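Local coordinates for protein aspartate aminotransferase (PDB 4H51) that probably transfers the amino group of L-aspartate to 2-oxoglutarate, using pyridoxal 5'-phosphate as cofactor, and works as a homodimer, at residues I184-Q197 / I215-D229. Numbering follows the deposited sequence.
Sequences ILAAPDGSVFILHQ and IASLMLAKHHQVFFD
The imidazole of H224 is held between F193 CE1, over the centre of one face, and K222 CB, toward the rim of the other, the F193 and H224 rings being inclined at 45°. Its two nitrogens tie down separate parts of 184-197: H224 NE2 donates almost straight to I184 O (3.0 Å, 170°), within the ring plane, and ND1 accepts from S191 N (3.1 Å), so ring rotation is fixed from both ends. Over the same side of the F193 ring, M219 CE rests 3.7 Å from F193 CG in a CH-pi contact; a bend at chi2 (-71°) brings it there and also against I184 CD1 (3.9 Å).

K222, bent at chi2 and chi3, curls its ammonium into a cluster of oxygens: A187 O (2.6 Å from NZ), the more distant L185 O, and D189 OD1, a salt bridge of 2.7 Å. Behind it, a Schellman motif at H223 ends helix 209-221, and K222 O receives G190 N. The unit illustrates how side chains can pin the entry to a parallel strand pair, here V192-H196 beside Q225-D229 in a beta-alpha-beta crossover. L195 fills the helix-side layer with V226 and F228. Both strands lie within the large mixed sheet of the PLP-binding fold, between 140-144 and 258-262, and helix 245-252 packs F250 against I215 and V226.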
loop_
_atom_site.group_PDB
_atom_site.type_symbol
_atom_site.label_atom_id
_atom_site.label_comp_id
_atom_site.label_asym_id
_atom_site.label_seq_id
_atom_site.Cartn_x
_atom_site.Cartn_y
_atom_site.Cartn_z
ATOM N N ILE B 184 27.188 -5.795 -17.872
ATOM C CA ILE B 184 27.375 -6.292 -16.494
ATOM C C ILE B 184 28.824 -6.072 -16.097
ATOM O O ILE B 184 29.107 -5.640 -15.021
ATOM C CB ILE B 184 26.976 -7.796 -16.370
ATOM C CG1 ILE B 184 25.470 -7.972 -16.582
ATOM C CG2 ILE B 184 27.340 -8.412 -14.994
ATOM C CD1 ILE B 184 25.070 -9.426 -16.889
ATOM N N LEU B 185 29.736 -6.385 -17.009
ATOM C CA LEU B 185 31.166 -6.287 -16.724
ATOM C C LEU B 185 31.634 -4.807 -16.695
ATOM O O LEU B 185 32.537 -4.441 -15.927
ATOM C CB LEU B 185 31.960 -7.143 -17.741
ATOM C CG LEU B 185 32.010 -8.674 -17.490
ATOM C CD1 LEU B 185 32.675 -9.400 -18.659
ATOM C CD2 LEU B 185 32.748 -8.904 -16.190
ATOM N N ALA B 186 31.049 -3.973 -17.555
ATOM C CA ALA B 186 31.457 -2.569 -17.690
ATOM C C ALA B 186 30.977 -1.719 -16.503
ATOM O O ALA B 186 31.569 -0.705 -16.157
ATOM C CB ALA B 186 30.955 -1.983 -19.011
ATOM N N ALA B 187 29.927 -2.161 -15.847
ATOM C CA ALA B 187 29.450 -1.509 -14.648
ATOM C C ALA B 187 30.499 -1.568 -13.567
ATOM O O ALA B 187 31.237 -2.541 -13.444
ATOM C CB ALA B 187 28.183 -2.175 -14.177
ATOM N N PRO B 188 30.571 -0.524 -12.755
ATOM C CA PRO B 188 31.483 -0.582 -11.625
ATOM C C PRO B 188 31.068 -1.689 -10.686
ATOM O O PRO B 188 29.878 -2.007 -10.597
ATOM C CB PRO B 188 31.301 0.777 -10.927
ATOM C CG PRO B 188 30.031 1.310 -11.452
ATOM C CD PRO B 188 29.802 0.722 -12.804
ATOM N N ASP B 189 32.040 -2.292 -10.015
ATOM C CA ASP B 189 31.740 -3.320 -9.034
ATOM C C ASP B 189 30.782 -2.769 -8.013
ATOM O O ASP B 189 30.838 -1.590 -7.670
ATOM C CB ASP B 189 32.985 -3.735 -8.279
ATOM C CG ASP B 189 33.914 -4.620 -9.077
ATOM O OD1 ASP B 189 33.876 -4.672 -10.307
ATOM O OD2 ASP B 189 34.743 -5.264 -8.436
ATOM N N GLY B 190 29.900 -3.626 -7.511
ATOM C CA GLY B 190 28.932 -3.224 -6.523
ATOM C C GLY B 190 27.817 -2.332 -7.061
ATOM O O GLY B 190 27.398 -1.428 -6.366
ATOM N N SER B 191 27.373 -2.560 -8.286
ATOM C CA SER B 191 26.181 -1.924 -8.812
ATOM C C SER B 191 24.933 -2.783 -8.509
ATOM O O SER B 191 25.042 -3.933 -8.048
ATOM C CB SER B 191 26.283 -1.715 -10.301
ATOM O OG SER B 191 27.372 -0.871 -10.634
ATOM N N VAL B 192 23.754 -2.204 -8.684
ATOM C CA VAL B 192 22.500 -2.917 -8.504
ATOM C C VAL B 192 21.891 -3.294 -9.850
ATOM O O VAL B 192 21.818 -2.435 -10.735
ATOM C CB VAL B 192 21.496 -2.074 -7.737
ATOM C CG1 VAL B 192 20.235 -2.920 -7.469
ATOM C CG2 VAL B 192 22.086 -1.609 -6.416
ATOM N N PHE B 193 21.485 -4.555 -10.023
ATOM C CA PHE B 193 20.834 -5.001 -11.251
ATOM C C PHE B 193 19.457 -5.533 -10.939
ATOM O O PHE B 193 19.324 -6.502 -10.166
ATOM C CB PHE B 193 21.628 -6.089 -11.941
ATOM C CG PHE B 193 22.794 -5.569 -12.710
ATOM C CD1 PHE B 193 23.930 -5.116 -12.041
ATOM C CD2 PHE B 193 22.727 -5.429 -14.074
ATOM C CE1 PHE B 193 24.995 -4.602 -12.747
ATOM C CE2 PHE B 193 23.783 -4.909 -14.769
ATOM C CZ PHE B 193 24.918 -4.463 -14.093
ATOM N N ILE B 194 18.446 -4.926 -11.566
ATOM C CA ILE B 194 17.072 -5.465 -11.544
ATOM C C ILE B 194 16.915 -6.430 -12.718
ATOM O O ILE B 194 16.951 -6.026 -13.871
ATOM C CB ILE B 194 16.039 -4.351 -11.548
ATOM C CG1 ILE B 194 16.216 -3.477 -10.301
ATOM C CG2 ILE B 194 14.611 -4.918 -11.645
ATOM C CD1 ILE B 194 15.173 -2.382 -10.148
ATOM N N LEU B 195 16.730 -7.708 -12.371
ATOM C CA LEU B 195 16.521 -8.825 -13.286
ATOM C C LEU B 195 15.119 -9.400 -13.216
ATOM O O LEU B 195 14.595 -9.618 -12.154
ATOM C CB LEU B 195 17.508 -9.911 -12.948
ATOM C CG LEU B 195 18.995 -9.470 -12.914
ATOM C CD1 LEU B 195 19.795 -10.676 -12.492
ATOM C CD2 LEU B 195 19.463 -8.921 -14.302
ATOM N N HIS B 196 14.508 -9.675 -14.374
ATOM C CA HIS B 196 13.235 -10.354 -14.409
ATOM C C HIS B 196 13.492 -11.809 -14.223
ATOM O O HIS B 196 14.213 -12.425 -15.044
ATOM C CB HIS B 196 12.541 -10.149 -15.757
ATOM C CG HIS B 196 12.248 -8.697 -16.101
ATOM N ND1 HIS B 196 10.991 -8.243 -16.338
ATOM C CD2 HIS B 196 13.077 -7.606 -16.221
ATOM C CE1 HIS B 196 11.049 -6.926 -16.646
ATOM N NE2 HIS B 196 12.313 -6.531 -16.557
ATOM N N GLN B 197 12.862 -12.369 -13.179
ATOM C CA GLN B 197 13.097 -13.734 -12.751
ATOM C C GLN B 197 12.668 -14.754 -13.819
ATOM O O GLN B 197 13.383 -15.729 -14.065
ATOM C CB GLN B 197 12.405 -13.974 -11.396
ATOM C CG GLN B 197 13.042 -15.047 -10.544
ATOM C CD GLN B 197 12.707 -16.469 -10.977
ATOM O OE1 GLN B 197 13.526 -17.371 -10.856
ATOM N NE2 GLN B 197 11.497 -16.676 -11.389
ATOM N N ILE B 215 25.261 -15.500 -16.058
ATOM C CA ILE B 215 24.926 -14.211 -15.433
ATOM C C ILE B 215 25.236 -14.268 -13.940
ATOM O O ILE B 215 25.758 -13.303 -13.369
ATOM C CB ILE B 215 23.457 -13.856 -15.619
ATOM C CG1 ILE B 215 23.140 -13.606 -17.090
ATOM C CG2 ILE B 215 23.112 -12.566 -14.830
ATOM C CD1 ILE B 215 21.663 -13.727 -17.392
ATOM N N ALA B 216 24.929 -15.394 -13.294
ATOM C CA ALA B 216 25.287 -15.551 -11.867
ATOM C C ALA B 216 26.790 -15.403 -11.655
ATOM O O ALA B 216 27.200 -14.724 -10.728
ATOM C CB ALA B 216 24.794 -16.861 -11.290
ATOM N N SER B 217 27.605 -16.062 -12.464
ATOM C CA SER B 217 29.054 -15.948 -12.329
ATOM C C SER B 217 29.551 -14.496 -12.421
ATOM O O SER B 217 30.440 -14.088 -11.677
ATOM C CB SER B 217 29.758 -16.758 -13.419
ATOM O OG SER B 217 29.481 -18.109 -13.242
ATOM N N LEU B 218 28.984 -13.744 -13.342
ATOM C CA LEU B 218 29.350 -12.336 -13.525
ATOM C C LEU B 218 28.894 -11.476 -12.350
ATOM O O LEU B 218 29.630 -10.563 -11.914
ATOM C CB LEU B 218 28.712 -11.795 -14.802
ATOM C CG LEU B 218 29.228 -12.406 -16.091
ATOM C CD1 LEU B 218 28.563 -11.703 -17.251
ATOM C CD2 LEU B 218 30.745 -12.270 -16.193
ATOM N N MET B 219 27.696 -11.737 -11.825
ATOM C CA MET B 219 27.211 -10.963 -10.665
ATOM C C MET B 219 28.076 -11.202 -9.427
ATOM O O MET B 219 28.295 -10.287 -8.616
ATOM C CB MET B 219 25.734 -11.297 -10.318
ATOM C CG MET B 219 24.762 -10.989 -11.471
ATOM S SD MET B 219 24.616 -9.207 -11.651
ATOM C CE MET B 219 23.810 -9.106 -13.256
ATOM N N LEU B 220 28.576 -12.432 -9.276
ATOM C CA LEU B 220 29.433 -12.753 -8.156
ATOM C C LEU B 220 30.803 -12.113 -8.367
ATOM O O LEU B 220 31.323 -11.505 -7.460
ATOM C CB LEU B 220 29.578 -14.272 -7.967
ATOM C CG LEU B 220 28.385 -14.992 -7.371
ATOM C CD1 LEU B 220 28.294 -16.451 -7.861
ATOM C CD2 LEU B 220 28.391 -14.912 -5.826
ATOM N N ALA B 221 31.353 -12.191 -9.570
ATOM C CA ALA B 221 32.688 -11.658 -9.862
ATOM C C ALA B 221 32.770 -10.158 -9.648
ATOM O O ALA B 221 33.785 -9.645 -9.173
ATOM C CB ALA B 221 33.100 -12.001 -11.298
ATOM N N LYS B 222 31.682 -9.482 -9.993
ATOM C CA LYS B 222 31.588 -8.029 -9.940
ATOM C C LYS B 222 31.027 -7.541 -8.599
ATOM O O LYS B 222 30.980 -6.336 -8.364
ATOM C CB LYS B 222 30.726 -7.510 -11.101
ATOM C CG LYS B 222 31.359 -7.678 -12.489
ATOM C CD LYS B 222 32.507 -6.706 -12.715
ATOM C CE LYS B 222 31.959 -5.297 -12.858
ATOM N NZ LYS B 222 33.095 -4.306 -12.911
ATOM N N HIS B 223 30.621 -8.475 -7.726
ATOM C CA HIS B 223 30.028 -8.144 -6.425
ATOM C C HIS B 223 28.840 -7.237 -6.575
ATOM O O HIS B 223 28.583 -6.346 -5.745
ATOM C CB HIS B 223 31.069 -7.521 -5.515
ATOM C CG HIS B 223 32.420 -8.223 -5.574
ATOM N ND1 HIS B 223 32.690 -9.336 -4.869
ATOM C CD2 HIS B 223 33.546 -7.958 -6.341
ATOM C CE1 HIS B 223 33.947 -9.738 -5.115
ATOM N NE2 HIS B 223 34.479 -8.909 -6.037
ATOM N N HIS B 224 28.069 -7.470 -7.632
ATOM C CA HIS B 224 26.822 -6.735 -7.828
ATOM C C HIS B 224 25.733 -7.197 -6.912
ATOM O O HIS B 224 25.664 -8.372 -6.515
ATOM C CB HIS B 224 26.344 -6.872 -9.274
ATOM C CG HIS B 224 27.249 -6.232 -10.309
ATOM N ND1 HIS B 224 27.802 -5.035 -10.130
ATOM C CD2 HIS B 224 27.557 -6.627 -11.629
ATOM C CE1 HIS B 224 28.482 -4.683 -11.256
ATOM N NE2 HIS B 224 28.312 -5.665 -12.178
ATOM N N GLN B 225 24.834 -6.280 -6.578
ATOM C CA GLN B 225 23.573 -6.662 -5.928
ATOM C C GLN B 225 22.568 -7.091 -6.969
ATOM O O GLN B 225 22.240 -6.323 -7.922
ATOM C CB GLN B 225 22.982 -5.501 -5.140
ATOM C CG GLN B 225 21.628 -5.801 -4.484
ATOM C CD GLN B 225 21.727 -6.781 -3.334
ATOM O OE1 GLN B 225 22.589 -6.637 -2.439
ATOM N NE2 GLN B 225 20.872 -7.823 -3.354
ATOM N N VAL B 226 22.025 -8.281 -6.769
ATOM C CA VAL B 226 20.897 -8.757 -7.618
ATOM C C VAL B 226 19.552 -8.470 -6.951
ATOM O O VAL B 226 19.309 -8.863 -5.802
ATOM C CB VAL B 226 21.033 -10.267 -7.936
ATOM C CG1 VAL B 226 19.813 -10.803 -8.651
ATOM C CG2 VAL B 226 22.300 -10.559 -8.771
ATOM N N PHE B 227 18.651 -7.861 -7.706
ATOM C CA PHE B 227 17.251 -7.634 -7.311
ATOM C C PHE B 227 16.337 -8.268 -8.365
ATOM O O PHE B 227 16.157 -7.738 -9.441
ATOM C CB PHE B 227 16.990 -6.129 -7.186
ATOM C CG PHE B 227 15.691 -5.736 -6.542
ATOM C CD1 PHE B 227 14.838 -6.642 -5.994
ATOM C CD2 PHE B 227 15.363 -4.380 -6.458
ATOM C CE1 PHE B 227 13.658 -6.265 -5.369
ATOM C CE2 PHE B 227 14.205 -3.972 -5.836
ATOM C CZ PHE B 227 13.337 -4.914 -5.280
ATOM N N PHE B 228 15.764 -9.418 -8.046
ATOM C CA PHE B 228 14.831 -10.108 -8.927
ATOM C C PHE B 228 13.442 -9.518 -8.802
ATOM O O PHE B 228 12.934 -9.291 -7.702
ATOM C CB PHE B 228 14.768 -11.617 -8.626
ATOM C CG PHE B 228 15.856 -12.431 -9.268
ATOM C CD1 PHE B 228 15.919 -12.551 -10.658
ATOM C CD2 PHE B 228 16.772 -13.151 -8.501
ATOM C CE1 PHE B 228 16.901 -13.340 -11.245
ATOM C CE2 PHE B 228 17.746 -13.912 -9.075
ATOM C CZ PHE B 228 17.830 -13.980 -10.475
ATOM N N ASP B 229 12.821 -9.268 -9.944
ATOM C CA ASP B 229 11.426 -8.896 -10.013
ATOM C C ASP B 229 10.737 -10.171 -10.494
ATOM O O ASP B 229 10.989 -10.627 -11.630
ATOM C CB ASP B 229 11.219 -7.753 -11.013
ATOM C CG ASP B 229 9.798 -7.211 -11.024
ATOM O OD1 ASP B 229 8.890 -7.955 -10.565
ATOM O OD2 ASP B 229 9.579 -6.062 -11.504
HETATM O O HOH W 1 35.822 -7.704 -9.597
#